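PDB 4OQZ: putative oxidoreductase YfjR from Streptomyces aurantiacus, which probably uses NADPH to reduce imines to amines, as an S-selective imine reductase of the HIBADH-related family. Local coordinates for residues S65-D68 with Y69-Y73. Residues are numbered along the deposited sequence; the frame is centred on the assembly and turned at random.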
# COMPACT_ATOMS: atom_id res chain seq x y z
N SER A 65 -18.49 3.47 22.12
CA SER A 65 -17.21 3.85 21.53
C SER A 65 -16.15 3.89 22.64
O SER A 65 -15.73 4.96 23.07
CB SER A 65 -17.30 5.19 20.80
OG SER A 65 -16.15 5.28 19.98
N LEU A 66 -15.77 2.70 23.11
CA LEU A 66 -14.79 2.51 24.17
C LEU A 66 -13.43 2.09 23.59
O LEU A 66 -13.30 1.96 22.37
CB LEU A 66 -15.32 1.47 25.18
CG LEU A 66 -15.98 2.03 26.45
CD1 LEU A 66 -17.36 2.65 26.18
CD2 LEU A 66 -16.12 0.94 27.48
N ILE A 67 -12.41 1.91 24.46
CA ILE A 67 -11.05 1.55 24.05
C ILE A 67 -11.02 0.23 23.26
O ILE A 67 -10.48 0.18 22.15
CB ILE A 67 -10.07 1.52 25.27
CG1 ILE A 67 -10.27 2.75 26.20
CG2 ILE A 67 -8.61 1.41 24.81
CD1 ILE A 67 -10.38 2.41 27.76
N ASP A 68 -11.65 -0.80 23.82
CA ASP A 68 -11.71 -2.16 23.29
C ASP A 68 -12.90 -2.92 23.93
O ASP A 68 -13.68 -2.30 24.67
CB ASP A 68 -10.38 -2.86 23.65
CG ASP A 68 -9.91 -2.61 25.08
OD1 ASP A 68 -8.85 -1.97 25.26
OD2 ASP A 68 -10.65 -2.96 26.02
N TYR A 69 -13.04 -4.25 23.66
CA TYR A 69 -14.10 -5.06 24.26
C TYR A 69 -13.84 -5.32 25.73
O TYR A 69 -14.79 -5.39 26.50
CB TYR A 69 -14.40 -6.35 23.47
CG TYR A 69 -14.96 -6.09 22.10
CD1 TYR A 69 -16.23 -5.52 21.94
CD2 TYR A 69 -14.23 -6.38 20.95
CE1 TYR A 69 -16.74 -5.25 20.67
CE2 TYR A 69 -14.73 -6.09 19.68
CZ TYR A 69 -15.99 -5.53 19.55
OH TYR A 69 -16.48 -5.23 18.30
N ASP A 70 -12.55 -5.40 26.14
CA ASP A 70 -12.15 -5.61 27.54
C ASP A 70 -12.66 -4.48 28.46
O ASP A 70 -12.99 -4.74 29.61
CB ASP A 70 -10.62 -5.73 27.65
CG ASP A 70 -10.14 -7.00 28.30
OD1 ASP A 70 -10.05 -8.03 27.59
OD2 ASP A 70 -9.81 -6.97 29.51
N ALA A 71 -12.71 -3.24 27.93
CA ALA A 71 -13.19 -2.06 28.65
C ALA A 71 -14.72 -2.04 28.76
O ALA A 71 -15.25 -1.43 29.68
CB ALA A 71 -12.69 -0.79 27.97
N MET A 72 -15.41 -2.71 27.82
CA MET A 72 -16.88 -2.81 27.74
C MET A 72 -17.49 -3.55 28.94
O MET A 72 -18.55 -3.14 29.42
CB MET A 72 -17.30 -3.48 26.42
CG MET A 72 -18.77 -3.34 26.08
SD MET A 72 -19.71 -4.84 26.44
CE MET A 72 -21.15 -4.54 25.47
N TYR A 73 -16.83 -4.62 29.42
CA TYR A 73 -17.28 -5.42 30.56
C TYR A 73 -17.32 -4.66 31.89
O TYR A 73 -18.02 -5.07 32.82
CB TYR A 73 -16.47 -6.72 30.69
CG TYR A 73 -16.57 -7.61 29.48
CD1 TYR A 73 -17.63 -8.51 29.34
CD2 TYR A 73 -15.63 -7.55 28.46
CE1 TYR A 73 -17.74 -9.32 28.20
CE2 TYR A 73 -15.74 -8.35 27.32
CZ TYR A 73 -16.79 -9.24 27.20
OH TYR A 73 -16.88 -10.03 26.08
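With CG of D68 lodged between its own backbone N and carbonyl carbon (chi1 43°), the carboxylate folds back over the start of helix 69-75 and meets the backbone of A71. There OD2 of D68 accepts from N of A71 at 2.8 Å, a capping bond bent to 137° at the hydrogen, although N of A71 lies nearly on the extension of the CG-OD2 bond. N of D70 lies 3.1 Å from the same OD2 but is badly angled for a bond, so A71 alone supplies the hydrogen bond from 69-73 to this oxygen. CB of A71 points back at the preceding loop and is met by two aliphatic ends: CD2 of L66 lies 3.9 Å from it, and CD1 of I67 approaches to 4.0 Å. The same L66 methyl also rests on the helix backbone, 3.3 Å from O of A71. An alanine in place of D68 would probably leave N of A71 without its capping acceptor and let the first turn fray. Y69 points away from the loop and the end of M72 leads off from it, towards helix 96-108 and strand 87-90, where both are buried. The side chain of L66 also touches residues of what is probably the GxGxxG dinucleotide-binding motif, and N of L66 hydrogen-bonds to OG of S92. The whole forms an Asp N-cap on the helix that follows strand 61-64, one of the strand-loop-helix connections of the Rossmann-type, probably NADP-binding domain.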